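Local coordinates for dual specificity protein phosphatase 12 (Homo sapiens, PDB 4KI9), which removes phosphate from phosphotyrosine as well as phosphoserine and phosphothreonine in proteins, the piece described here being its catalytic domain, at residues A[3-8]-A[102-107]; A[13-18]-A[84-89]; A[29-34]-A[72-77]; A[61-66]-A[154-159]; A[111-116]-A[135-140]. The protein carries 2 engineered substitutions. One frame throughout, in Å; residues are numbered along the deposited sequence.

Contact 1 (A[3-8]-A[102-107])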
# COMPACT_ATOMS: atom_id res chain seq x y z
N GLU A 3 10.53 6.49 6.39
CA GLU A 3 10.07 5.58 7.44
C GLU A 3 8.72 6.00 8.02
O GLU A 3 8.58 7.11 8.50
CB GLU A 3 11.11 5.52 8.55
CG GLU A 3 10.71 4.64 9.71
CD GLU A 3 11.89 4.33 10.61
OE1 GLU A 3 11.73 3.53 11.56
OE2 GLU A 3 12.98 4.89 10.37
N VAL A 4 7.74 5.10 7.98
CA VAL A 4 6.38 5.39 8.43
C VAL A 4 6.25 5.09 9.92
O VAL A 4 5.56 5.79 10.66
CB VAL A 4 5.33 4.52 7.70
CG1 VAL A 4 3.93 4.88 8.16
CG2 VAL A 4 5.46 4.69 6.20
N GLN A 5 6.91 4.02 10.33
CA GLN A 5 6.99 3.60 11.72
C GLN A 5 8.13 2.59 11.74
O GLN A 5 8.64 2.24 10.68
CB GLN A 5 5.66 3.02 12.18
CG GLN A 5 5.08 1.91 11.32
CD GLN A 5 3.63 1.62 11.67
OE1 GLN A 5 2.84 2.54 11.87
NE2 GLN A 5 3.29 0.34 11.79
N PRO A 6 8.57 2.15 12.93
CA PRO A 6 9.76 1.29 12.87
C PRO A 6 9.57 0.00 12.05
O PRO A 6 8.58 -0.71 12.21
CB PRO A 6 10.07 0.99 14.35
CG PRO A 6 8.88 1.47 15.12
CD PRO A 6 8.23 2.53 14.31
N GLY A 7 10.51 -0.25 11.14
CA GLY A 7 10.46 -1.43 10.28
C GLY A 7 9.55 -1.29 9.07
O GLY A 7 9.36 -2.25 8.33
N LEU A 8 8.98 -0.12 8.86
CA LEU A 8 8.04 0.05 7.74
C LEU A 8 8.35 1.32 6.93
O LEU A 8 8.25 2.44 7.44
CB LEU A 8 6.60 0.08 8.27
CG LEU A 8 5.41 -0.34 7.39
CD1 LEU A 8 4.28 0.66 7.51
CD2 LEU A 8 5.76 -0.61 5.93
N ALA A 102 -3.80 1.95 3.79
CA ALA A 102 -4.67 0.81 4.05
C ALA A 102 -4.12 -0.01 5.21
O ALA A 102 -4.87 -0.49 6.07
CB ALA A 102 -4.83 -0.05 2.80
N PHE A 103 -2.81 -0.19 5.24
CA PHE A 103 -2.19 -0.95 6.32
C PHE A 103 -2.39 -0.27 7.68
O PHE A 103 -2.72 -0.91 8.68
CB PHE A 103 -0.70 -1.09 6.05
CG PHE A 103 0.05 -1.74 7.18
CD1 PHE A 103 0.11 -3.12 7.28
CD2 PHE A 103 0.69 -0.96 8.14
CE1 PHE A 103 0.81 -3.72 8.32
CE2 PHE A 103 1.37 -1.54 9.17
CZ PHE A 103 1.43 -2.92 9.27
N LEU A 104 -2.17 1.03 7.71
CA LEU A 104 -2.38 1.81 8.92
C LEU A 104 -3.85 1.73 9.33
O LEU A 104 -4.14 1.52 10.49
CB LEU A 104 -1.97 3.27 8.72
CG LEU A 104 -0.47 3.52 8.53
CD1 LEU A 104 -0.19 5.01 8.36
CD2 LEU A 104 0.32 2.94 9.72
N MET A 105 -4.75 1.86 8.37
CA MET A 105 -6.18 1.75 8.64
C MET A 105 -6.55 0.41 9.28
O MET A 105 -7.21 0.36 10.32
CB MET A 105 -6.99 1.93 7.34
CG MET A 105 -6.99 3.35 6.79
SD MET A 105 -7.74 3.45 5.15
CE MET A 105 -9.42 2.95 5.52
N LYS A 106 -6.13 -0.69 8.67
CA LYS A 106 -6.54 -2.01 9.15
C LYS A 106 -5.88 -2.40 10.47
O LYS A 106 -6.56 -2.87 11.37
CB LYS A 106 -6.31 -3.08 8.07
CG LYS A 106 -6.92 -4.42 8.42
CD LYS A 106 -6.83 -5.42 7.27
CE LYS A 106 -7.73 -6.62 7.56
NZ LYS A 106 -7.93 -7.49 6.37
N THR A 107 -4.57 -2.19 10.59
CA THR A 107 -3.88 -2.57 11.82
C THR A 107 -4.35 -1.76 13.04
O THR A 107 -4.60 -2.32 14.11
CB THR A 107 -2.34 -2.49 11.71
OG1 THR A 107 -1.94 -1.19 11.27
CG2 THR A 107 -1.82 -3.54 10.74
O HOH W 1 0.21 -0.04 12.55
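Gln5 lays its terminal amide across two neighbouring side chains of helix 95-108, OE1 over Leu104 and NE2 beside Phe103. OE1 comes within 3.3 Å of Leu104 CD2, a polar atom set against a methyl. NE2 lies in the plane of the Phe103 ring, at its edge, 3.8 Å from CE2, and the amide and ring planes are 70° apart, so the amide does not stack on the ring. CG of Gln5 sits between its own backbone N and carbonyl carbon (chi1 53°), and from there the chain runs out extended toward the helix.

Beside the glutamine the contact is apolar. Val4 and Leu104 meet tip to tip, CG1 of Val4 lying 4.1 Å from CD1 of Leu104. Leu8 and Phe103 pass alongside, heading opposite ways, with Leu8 CD1 4.0 Å from Phe103 CD2. One face of the same ring carries Thr107 CG2, a turn further along the helix.

The chain makes a classic beta bulge here, Val4 and Gln5 both facing Leu8, which is consistent with all three pointing at the helix; a type II turn runs from Gln5 to Leu8. The hairpin of strands 2-5 and 8-11 thus sets Val4, Gln5 and Leu8 against the helix, which also packs on helices 68-80, 112-122 and 130-141.

The one polar link is a water that accepts from Gln5 NE2 (3.2 Å) and donates to Thr107 OG1 (2.8 Å). Direct contact between the segments therefore rests on dispersion and shape, with the water serving the amide N-H where the apolar patch gives way to polar groups.

Contact 2 (A[13-18]-A[84-89]). Engineered in segment 84-89: Ser89 (natural residue Cys). With PO4 (phosphate ion), chain B.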
# COMPACT_ATOMS: atom_id res chain seq x y z
N ALA A 13 10.58 4.62 -7.19
CA ALA A 13 11.52 3.79 -7.94
C ALA A 13 12.96 3.95 -7.45
O ALA A 13 13.75 3.02 -7.54
CB ALA A 13 11.44 4.11 -9.43
N ALA A 14 13.29 5.13 -6.93
CA ALA A 14 14.62 5.39 -6.40
C ALA A 14 14.96 4.41 -5.29
O ALA A 14 16.05 3.84 -5.27
CB ALA A 14 14.72 6.82 -5.88
N ALA A 15 14.02 4.20 -4.38
CA ALA A 15 14.22 3.35 -3.21
C ALA A 15 14.72 1.94 -3.56
O ALA A 15 15.53 1.37 -2.84
CB ALA A 15 12.94 3.27 -2.38
N VAL A 16 14.25 1.41 -4.68
CA VAL A 16 14.65 0.07 -5.08
C VAL A 16 15.90 0.07 -5.96
O VAL A 16 16.61 -0.93 -6.03
CB VAL A 16 13.51 -0.70 -5.79
CG1 VAL A 16 12.67 -1.48 -4.78
CG2 VAL A 16 12.64 0.25 -6.59
N ALA A 17 16.18 1.20 -6.60
CA ALA A 17 17.34 1.29 -7.49
C ALA A 17 18.68 1.36 -6.75
O ALA A 17 19.73 1.07 -7.32
CB ALA A 17 17.20 2.48 -8.43
N GLU A 18 18.64 1.74 -5.48
CA GLU A 18 19.84 1.86 -4.66
C GLU A 18 19.80 0.94 -3.44
O GLU A 18 19.49 1.38 -2.33
CB GLU A 18 20.02 3.32 -4.23
CG GLU A 18 18.72 3.95 -3.75
CD GLU A 18 18.84 5.44 -3.52
OE1 GLU A 18 19.16 5.83 -2.39
OE2 GLU A 18 18.60 6.21 -4.48
N ALA A 84 11.92 -5.95 8.25
CA ALA A 84 11.65 -4.58 7.76
C ALA A 84 11.09 -4.64 6.35
O ALA A 84 11.56 -5.42 5.51
CB ALA A 84 12.91 -3.73 7.80
N VAL A 85 10.10 -3.79 6.09
CA VAL A 85 9.34 -3.82 4.85
C VAL A 85 9.45 -2.51 4.06
O VAL A 85 9.37 -1.42 4.62
CB VAL A 85 7.84 -4.05 5.17
CG1 VAL A 85 6.99 -3.94 3.91
CG2 VAL A 85 7.64 -5.39 5.82
N LEU A 86 9.64 -2.64 2.75
CA LEU A 86 9.54 -1.49 1.84
C LEU A 86 8.31 -1.66 0.97
O LEU A 86 8.11 -2.72 0.36
CB LEU A 86 10.78 -1.41 0.95
CG LEU A 86 10.69 -0.35 -0.18
CD1 LEU A 86 10.57 1.07 0.39
CD2 LEU A 86 11.87 -0.46 -1.15
N VAL A 87 7.47 -0.63 0.91
CA VAL A 87 6.36 -0.60 -0.05
C VAL A 87 6.70 0.49 -1.05
O VAL A 87 6.89 1.64 -0.66
CB VAL A 87 5.02 -0.22 0.60
CG1 VAL A 87 3.92 -0.15 -0.46
CG2 VAL A 87 4.65 -1.22 1.69
N HIS A 88 6.81 0.14 -2.32
CA HIS A 88 7.18 1.17 -3.30
C HIS A 88 6.33 1.16 -4.56
O HIS A 88 5.82 0.11 -4.98
CB HIS A 88 8.66 1.05 -3.70
CG HIS A 88 8.93 -0.02 -4.71
ND1 HIS A 88 9.01 0.24 -6.06
CD2 HIS A 88 9.13 -1.35 -4.57
CE1 HIS A 88 9.25 -0.88 -6.71
NE2 HIS A 88 9.33 -1.86 -5.83
N SER A 89 6.18 2.34 -5.15
CA SER A 89 5.57 2.52 -6.46
C SER A 89 6.61 3.14 -7.39
O SER A 89 7.81 2.91 -7.23
CB SER A 89 4.34 3.42 -6.33
OG SER A 89 4.59 4.55 -5.52
P PO4 B . 2.86 6.52 -7.94
O1 PO4 B . 3.92 5.96 -8.86
O2 PO4 B . 1.66 5.62 -7.94
O3 PO4 B . 3.41 6.71 -6.55
O4 PO4 B . 2.40 7.86 -8.48
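The strand that leads into the phosphate-binding loop of the phosphatase, 84-88, is covered here by the short helix 13-17. Val16 sits on the ring of His88. Its CG1 is 3.7 Å from the ring centroid, 22° off the normal, a CH-pi contact displaced toward the rim at CD2 and NE2; CG2 lies nearer the other end, 3.6 Å from His88 CE1. Two residues back along the strand, Leu86 CD2 fits against Val16 CG1 at 3.9 Å and also touches Ala15 CB.

His88 is fixed at both nitrogens. ND1 donates to Ser89 O (3.2 Å, 157° at the hydrogen), and NE2 bonds to Thr32 on the neighbouring strand, which would fix the rotation of the ring against the valine.

Ser89 stands at the position of the catalytic cysteine of the cysteine-dependent phosphatases, an engineered replacement for that residue. Its CB is directed away from the helix, and OG, also hydrogen-bonded to Ser96 OG, donates to phosphate O3 at 2.7 Å. The backbone N atoms of Ala91, Val93 and Ser94 and the Arg95 side chain bind the same ion, the P-loop arrangement of this family. Ala13, at the N-terminal end of the helix, is backbone hydrogen-bonded to His90 of that loop.

Contact 3 (A[29-34]-A[72-77])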
# COMPACT_ATOMS: atom_id res chain seq x y z
N ALA A 29 11.71 -7.55 2.97
CA ALA A 29 10.39 -7.77 2.38
C ALA A 29 10.01 -6.55 1.56
O ALA A 29 10.03 -5.43 2.06
CB ALA A 29 9.35 -8.07 3.45
N VAL A 30 9.67 -6.76 0.29
CA VAL A 30 9.39 -5.64 -0.59
C VAL A 30 8.08 -5.84 -1.32
O VAL A 30 7.90 -6.84 -2.02
CB VAL A 30 10.53 -5.42 -1.62
CG1 VAL A 30 10.15 -4.30 -2.60
CG2 VAL A 30 11.85 -5.10 -0.91
N LEU A 31 7.17 -4.90 -1.12
CA LEU A 31 5.91 -4.91 -1.84
C LEU A 31 6.01 -3.87 -2.93
O LEU A 31 6.10 -2.67 -2.66
CB LEU A 31 4.73 -4.59 -0.92
CG LEU A 31 3.32 -4.88 -1.47
CD1 LEU A 31 2.34 -4.90 -0.30
CD2 LEU A 31 2.85 -3.85 -2.49
N THR A 32 5.99 -4.34 -4.17
CA THR A 32 5.96 -3.48 -5.34
C THR A 32 4.52 -3.31 -5.82
O THR A 32 3.83 -4.28 -6.13
CB THR A 32 6.80 -4.09 -6.49
OG1 THR A 32 8.15 -4.30 -6.04
CG2 THR A 32 6.78 -3.19 -7.72
N VAL A 33 4.04 -2.06 -5.85
CA VAL A 33 2.75 -1.78 -6.44
C VAL A 33 2.99 -0.80 -7.59
O VAL A 33 3.21 0.39 -7.38
CB VAL A 33 1.71 -1.27 -5.38
CG1 VAL A 33 2.31 -0.15 -4.51
CG2 VAL A 33 0.42 -0.82 -6.05
N ASP A 34 2.98 -1.33 -8.81
CA ASP A 34 3.51 -0.60 -9.95
C ASP A 34 3.10 -1.36 -11.20
O ASP A 34 2.47 -2.42 -11.11
CB ASP A 34 5.04 -0.56 -9.83
CG ASP A 34 5.65 0.70 -10.44
OD1 ASP A 34 5.04 1.28 -11.35
OD2 ASP A 34 6.75 1.09 -10.01
N VAL A 72 -1.98 -5.86 2.67
CA VAL A 72 -1.87 -5.63 4.11
C VAL A 72 -1.39 -6.89 4.85
O VAL A 72 -0.60 -6.80 5.80
CB VAL A 72 -3.19 -5.11 4.71
CG1 VAL A 72 -3.12 -5.12 6.25
CG2 VAL A 72 -3.50 -3.68 4.15
N ALA A 73 -1.87 -8.06 4.42
CA ALA A 73 -1.44 -9.34 5.00
C ALA A 73 0.05 -9.60 4.77
O ALA A 73 0.75 -10.12 5.65
CB ALA A 73 -2.28 -10.49 4.43
N PHE A 74 0.55 -9.23 3.60
CA PHE A 74 1.98 -9.42 3.29
C PHE A 74 2.81 -8.57 4.24
O PHE A 74 3.79 -9.03 4.83
CB PHE A 74 2.28 -9.01 1.85
CG PHE A 74 3.75 -9.05 1.50
CD1 PHE A 74 4.49 -7.89 1.45
CD2 PHE A 74 4.38 -10.26 1.26
CE1 PHE A 74 5.85 -7.92 1.13
CE2 PHE A 74 5.73 -10.31 0.93
CZ PHE A 74 6.47 -9.14 0.88
N ILE A 75 2.41 -7.31 4.38
CA ILE A 75 3.16 -6.39 5.21
C ILE A 75 3.08 -6.83 6.67
O ILE A 75 4.09 -6.86 7.38
CB ILE A 75 2.64 -4.96 5.09
CG1 ILE A 75 2.74 -4.49 3.63
CG2 ILE A 75 3.46 -4.05 6.03
CD1 ILE A 75 1.98 -3.18 3.36
N GLY A 76 1.86 -7.18 7.10
CA GLY A 76 1.62 -7.59 8.48
C GLY A 76 2.40 -8.83 8.88
O GLY A 76 2.96 -8.88 9.97
N GLN A 77 2.41 -9.84 8.01
CA GLN A 77 3.15 -11.07 8.30
C GLN A 77 4.66 -10.82 8.38
O GLN A 77 5.35 -11.36 9.26
CB GLN A 77 2.85 -12.16 7.25
CG GLN A 77 3.52 -13.50 7.56
CD GLN A 77 3.08 -14.63 6.64
OE1 GLN A 77 2.06 -14.52 5.95
NE2 GLN A 77 3.84 -15.72 6.62
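Ala29 begins the contact, its CB 4.0 Å from CZ of Phe74 on the helix that runs nearly antiparallel to the strand (164° between the axes). Val30 turns its side chain to the other face of the sheet, and what it offers the ring is backbone: its carbonyl O lies 3.9 Å from Phe74 CE1. Leu31 carries most of the strand's share. CB rests 4.1 Å from Phe74 CD1, and CD1 of the leucine reaches past the ring to Ile75, 4.0 Å from its CG1, one aliphatic chain lying across the other. Phe74 brings its ring to the strand because CG is anti to the backbone N (chi1 174°), and the ring then spans Ala29 to Leu31. An alanine in place of Phe74 would probably open a gap over the strand and leave Ala29 CB and Leu31 CB without their partner on the helix.

Beyond Leu31 the strand runs on toward the active site. Strand 27-34 lies between 84-88 and 50-55 in the sheet, and Leu52 of the latter also touches Phe74. Ile75 meets Val85 and Val87 of strand 84-88 and Ile99 and Phe103 of helix 95-108; helices 68-80 and 95-108 lie side by side on this face of the sheet, with Ile75 in the seam between them.

Contact 4 (A[61-66]-A[154-159])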
# COMPACT_ATOMS: atom_id res chain seq x y z
N GLU A 61 -9.28 4.64 -12.19
CA GLU A 61 -10.01 3.44 -12.63
C GLU A 61 -9.35 2.16 -12.14
O GLU A 61 -9.95 1.09 -12.19
CB GLU A 61 -10.14 3.37 -14.15
CG GLU A 61 -10.37 4.70 -14.84
CD GLU A 61 -9.06 5.39 -15.16
OE1 GLU A 61 -8.33 4.88 -16.05
OE2 GLU A 61 -8.76 6.41 -14.52
N THR A 62 -8.10 2.26 -11.68
CA THR A 62 -7.40 1.07 -11.19
C THR A 62 -8.07 0.54 -9.94
O THR A 62 -8.34 1.29 -9.01
CB THR A 62 -5.92 1.34 -10.89
OG1 THR A 62 -5.24 1.69 -12.11
CG2 THR A 62 -5.26 0.10 -10.31
N ASP A 63 -8.36 -0.76 -9.93
CA ASP A 63 -8.93 -1.40 -8.74
C ASP A 63 -7.82 -1.86 -7.81
O ASP A 63 -7.29 -2.97 -7.96
CB ASP A 63 -9.82 -2.58 -9.14
CG ASP A 63 -10.40 -3.31 -7.94
OD1 ASP A 63 -10.29 -2.81 -6.80
OD2 ASP A 63 -11.00 -4.39 -8.13
N LEU A 64 -7.46 -1.01 -6.85
CA LEU A 64 -6.55 -1.40 -5.78
C LEU A 64 -7.32 -2.09 -4.66
O LEU A 64 -6.78 -2.97 -3.96
CB LEU A 64 -5.84 -0.18 -5.22
CG LEU A 64 -4.44 0.19 -5.70
CD1 LEU A 64 -3.83 1.10 -4.67
CD2 LEU A 64 -3.57 -1.04 -5.92
N LEU A 65 -8.56 -1.66 -4.47
CA LEU A 65 -9.40 -2.14 -3.36
C LEU A 65 -9.40 -3.66 -3.21
O LEU A 65 -9.27 -4.18 -2.10
CB LEU A 65 -10.85 -1.64 -3.52
CG LEU A 65 -11.87 -2.10 -2.48
CD1 LEU A 65 -11.42 -1.74 -1.06
CD2 LEU A 65 -13.23 -1.44 -2.76
N SER A 66 -9.53 -4.37 -4.32
CA SER A 66 -9.63 -5.83 -4.32
C SER A 66 -8.34 -6.50 -3.84
O SER A 66 -8.38 -7.64 -3.39
CB SER A 66 -10.00 -6.33 -5.72
OG SER A 66 -11.30 -5.88 -6.09
N LYS A 154 -20.02 -5.39 -4.17
CA LYS A 154 -20.68 -5.77 -5.42
C LYS A 154 -20.98 -4.54 -6.26
O LYS A 154 -20.73 -4.54 -7.46
CB LYS A 154 -21.94 -6.59 -5.15
CG LYS A 154 -21.64 -7.97 -4.58
CD LYS A 154 -22.88 -8.64 -4.03
CE LYS A 154 -22.53 -9.99 -3.44
NZ LYS A 154 -23.66 -10.56 -2.64
N GLN A 155 -21.50 -3.48 -5.64
CA GLN A 155 -21.82 -2.26 -6.38
C GLN A 155 -20.55 -1.65 -6.98
O GLN A 155 -20.54 -1.20 -8.12
CB GLN A 155 -22.54 -1.23 -5.50
CG GLN A 155 -22.99 -0.01 -6.26
CD GLN A 155 -24.13 -0.32 -7.22
OE1 GLN A 155 -24.80 -1.35 -7.10
NE2 GLN A 155 -24.34 0.57 -8.19
N TYR A 156 -19.47 -1.66 -6.20
CA TYR A 156 -18.19 -1.15 -6.66
C TYR A 156 -17.65 -1.89 -7.89
O TYR A 156 -17.12 -1.27 -8.81
CB TYR A 156 -17.18 -1.26 -5.51
CG TYR A 156 -15.73 -1.08 -5.89
CD1 TYR A 156 -14.88 -2.18 -6.06
CD2 TYR A 156 -15.19 0.19 -6.03
CE1 TYR A 156 -13.54 -2.01 -6.39
CE2 TYR A 156 -13.84 0.36 -6.36
CZ TYR A 156 -13.03 -0.74 -6.53
OH TYR A 156 -11.70 -0.56 -6.84
N ARG A 157 -17.78 -3.22 -7.89
CA ARG A 157 -17.32 -4.02 -9.02
C ARG A 157 -18.21 -3.85 -10.27
O ARG A 157 -17.73 -3.86 -11.40
CB ARG A 157 -17.17 -5.50 -8.63
CG ARG A 157 -16.01 -5.80 -7.66
CD ARG A 157 -14.63 -5.49 -8.23
NE ARG A 157 -14.51 -5.94 -9.62
CZ ARG A 157 -13.72 -5.39 -10.53
NH1 ARG A 157 -12.92 -4.37 -10.21
NH2 ARG A 157 -13.72 -5.86 -11.78
N LEU A 158 -19.51 -3.70 -10.07
CA LEU A 158 -20.39 -3.39 -11.19
C LEU A 158 -19.98 -2.07 -11.82
O LEU A 158 -19.96 -1.93 -13.04
CB LEU A 158 -21.86 -3.33 -10.75
CG LEU A 158 -22.52 -4.61 -10.25
CD1 LEU A 158 -23.94 -4.33 -9.79
CD2 LEU A 158 -22.52 -5.65 -11.37
N GLN A 159 -19.66 -1.08 -10.98
CA GLN A 159 -19.26 0.23 -11.50
C GLN A 159 -17.93 0.14 -12.24
O GLN A 159 -17.74 0.78 -13.27
CB GLN A 159 -19.19 1.26 -10.36
CG GLN A 159 -20.56 1.51 -9.74
CD GLN A 159 -20.56 2.59 -8.67
OE1 GLN A 159 -21.52 2.72 -7.91
NE2 GLN A 159 -19.49 3.37 -8.61
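Tyr156 has the most surface buried, with Asp63 and Leu65 next. One face of its ring is covered by Leu65, whose CD2 stands 3.7 Å from the ring centroid and only 10° off the normal, a CH-pi contact over the centre. At the ring's edge, in its plane, comes OD1 of Asp63: the phenol OH donates to OD1 at 2.7 Å, meeting that oxygen from above the carboxylate plane.

OD1 takes a second bond on the opposite face, from the backbone N of Ser66 at 3.0 Å, while OD2 accepts from Ser66 OG on the syn side at 2.5 Å; that hydroxyl is also hydrogen-bonded to Tyr153 OH. The salt bridge goes to the same carboxylate oxygen, Arg157 NH1 to Asp63 OD2 at 2.8 Å, with the guanidinium tilted just 14° from the carboxylate plane. Arg157 bends twice along its chain to get there. Four donors thus grip one carboxylate, which would be likely to keep it ionised.

Gln135 of helix 130-141 ties the same loop down by bonding to Thr62 O and to the N atoms of Leu64 and Leu65, and its side chain also packs on Tyr156. Asp63 OD1 accepting from Ser66 N forms an Asx motif in the loop before helix 68-80, here pinned to the C-terminal helix 151-160 through its aspartate.

Contact 5 (A[111-116]-A[135-140])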
# COMPACT_ATOMS: atom_id res chain seq x y z
N PRO A 111 -9.91 5.35 10.90
CA PRO A 111 -10.59 5.86 9.70
C PRO A 111 -9.62 6.40 8.64
O PRO A 111 -8.52 6.85 8.97
CB PRO A 111 -11.45 7.01 10.25
CG PRO A 111 -11.73 6.61 11.65
CD PRO A 111 -10.49 5.90 12.14
N PHE A 112 -10.03 6.35 7.38
CA PHE A 112 -9.18 6.75 6.26
C PHE A 112 -8.55 8.13 6.44
O PHE A 112 -7.35 8.30 6.23
CB PHE A 112 -9.97 6.72 4.95
CG PHE A 112 -9.37 7.57 3.85
CD1 PHE A 112 -9.99 8.74 3.44
CD2 PHE A 112 -8.17 7.20 3.25
CE1 PHE A 112 -9.44 9.52 2.43
CE2 PHE A 112 -7.62 7.97 2.25
CZ PHE A 112 -8.24 9.13 1.84
N GLU A 113 -9.36 9.10 6.85
CA GLU A 113 -8.87 10.47 6.94
C GLU A 113 -7.78 10.59 7.99
O GLU A 113 -6.80 11.29 7.77
CB GLU A 113 -10.02 11.44 7.23
CG GLU A 113 -11.07 11.50 6.13
CD GLU A 113 -10.62 12.32 4.92
OE1 GLU A 113 -9.48 12.85 4.94
OE2 GLU A 113 -11.40 12.43 3.95
N LYS A 114 -7.94 9.89 9.11
CA LYS A 114 -6.92 9.91 10.16
C LYS A 114 -5.60 9.24 9.73
O LYS A 114 -4.52 9.76 10.01
CB LYS A 114 -7.46 9.29 11.46
CG LYS A 114 -8.42 10.21 12.21
CD LYS A 114 -9.18 9.43 13.28
CE LYS A 114 -10.34 10.22 13.84
NZ LYS A 114 -11.36 9.31 14.45
N ALA A 115 -5.69 8.10 9.06
CA ALA A 115 -4.49 7.39 8.62
C ALA A 115 -3.75 8.20 7.56
O ALA A 115 -2.54 8.33 7.61
CB ALA A 115 -4.84 6.01 8.08
N TYR A 116 -4.49 8.74 6.60
CA TYR A 116 -3.90 9.46 5.49
C TYR A 116 -3.25 10.75 6.01
O TYR A 116 -2.20 11.17 5.52
CB TYR A 116 -4.98 9.77 4.46
CG TYR A 116 -4.48 10.28 3.13
CD1 TYR A 116 -3.19 9.99 2.68
CD2 TYR A 116 -5.29 11.06 2.32
CE1 TYR A 116 -2.74 10.47 1.44
CE2 TYR A 116 -4.86 11.54 1.11
CZ TYR A 116 -3.58 11.24 0.67
OH TYR A 116 -3.17 11.73 -0.55
N GLN A 135 -11.73 4.35 -2.82
CA GLN A 135 -11.56 2.93 -2.50
C GLN A 135 -11.23 2.70 -1.03
O GLN A 135 -11.75 1.77 -0.42
CB GLN A 135 -10.50 2.28 -3.42
CG GLN A 135 -11.02 2.12 -4.86
CD GLN A 135 -9.91 1.82 -5.85
OE1 GLN A 135 -9.03 1.00 -5.59
NE2 GLN A 135 -9.96 2.49 -6.99
N LEU A 136 -10.39 3.54 -0.45
CA LEU A 136 -10.09 3.39 0.97
C LEU A 136 -11.29 3.74 1.86
O LEU A 136 -11.44 3.19 2.95
CB LEU A 136 -8.87 4.22 1.37
CG LEU A 136 -7.55 3.68 0.84
CD1 LEU A 136 -6.42 4.63 1.19
CD2 LEU A 136 -7.27 2.30 1.43
N LYS A 137 -12.14 4.64 1.39
CA LYS A 137 -13.37 4.94 2.12
C LYS A 137 -14.29 3.72 2.11
O LYS A 137 -14.89 3.38 3.13
CB LYS A 137 -14.07 6.19 1.54
CG LYS A 137 -13.30 7.45 1.87
CD LYS A 137 -13.96 8.71 1.33
CE LYS A 137 -13.09 9.91 1.64
NZ LYS A 137 -13.37 11.06 0.74
N LEU A 138 -14.35 3.03 0.96
CA LEU A 138 -15.12 1.80 0.87
C LEU A 138 -14.55 0.72 1.78
O LEU A 138 -15.29 -0.00 2.43
CB LEU A 138 -15.14 1.28 -0.57
CG LEU A 138 -15.76 2.23 -1.60
CD1 LEU A 138 -15.96 1.49 -2.89
CD2 LEU A 138 -17.08 2.82 -1.11
N TYR A 139 -13.22 0.60 1.79
CA TYR A 139 -12.50 -0.31 2.68
C TYR A 139 -12.90 -0.10 4.15
O TYR A 139 -13.22 -1.06 4.84
CB TYR A 139 -11.00 -0.09 2.51
CG TYR A 139 -10.07 -1.19 3.01
CD1 TYR A 139 -10.24 -2.52 2.62
CD2 TYR A 139 -8.97 -0.87 3.81
CE1 TYR A 139 -9.35 -3.51 3.05
CE2 TYR A 139 -8.09 -1.86 4.25
CZ TYR A 139 -8.28 -3.17 3.85
OH TYR A 139 -7.40 -4.14 4.27
N GLN A 140 -12.88 1.14 4.62
CA GLN A 140 -13.35 1.48 5.96
C GLN A 140 -14.83 1.10 6.14
O GLN A 140 -15.20 0.43 7.11
CB GLN A 140 -13.15 2.98 6.23
CG GLN A 140 -13.71 3.47 7.58
CD GLN A 140 -13.52 4.97 7.77
OE1 GLN A 140 -12.67 5.58 7.13
NE2 GLN A 140 -14.33 5.56 8.66
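Helices 112-116 and 135-140 cross at 123° with their axes 10.5 Å apart, and the first begins right beside the second. Pro111 holds the N-cap position, and Phe112 N, at the start of the helix, donates to Gln140 OE1 at 2.8 Å in a nearly straight bond (170° at the hydrogen). The N-H arrives 41° above the plane of the amide carbonyl. Gln140 reaches it with CG anti to its backbone N and the chain extended, and its NE2 lies 3.6 Å from Pro111 CB.

Phe112 has the most surface buried of any residue here. Its CD2 is 3.6 Å from Leu136 CB, the two side chains crossing at about a right angle, while its CE1 is 3.8 Å from Lys137 CE. The lysine chain lies extended past the ring toward Glu113, whose OE2 is 4.0 Å from NZ, opposite charges too far apart for a salt bridge. An alanine in place of Gln140 would probably leave the N-H of Phe112 without its mate and lose the packing of the amide on Pro111.

Leu136 also touches Ala102 and Leu68, joining this pair to helices 95-108 and 68-80. A side chain of one helix accepts the first N-H of another, tying helix 130-141 to the start of helix 112-122 in the helical layer of the phosphatase domain.

From the N terminus, the opening hairpin is joined to helix 95-108 by contact 1, which closes a long loop. Within it lies contact 2, setting helix 13-17 on strand 84-88, and within that again contact 3, which packs strand 27-34 on helix 68-80; strands 27-34 and 84-88 are neighbours in the sheet. Contact 4 starts at the loop before helix 68-80 and ends on helix 151-160, so its segments alternate with those of contacts 1, 2 and 3. Contact 5 opens after contact 1 has closed and falls wholly within the span of contact 4, where Gln135 links the two. Contacts 1 to 3 hold the sheet and its covering helices, contacts 4 and 5 the helical side.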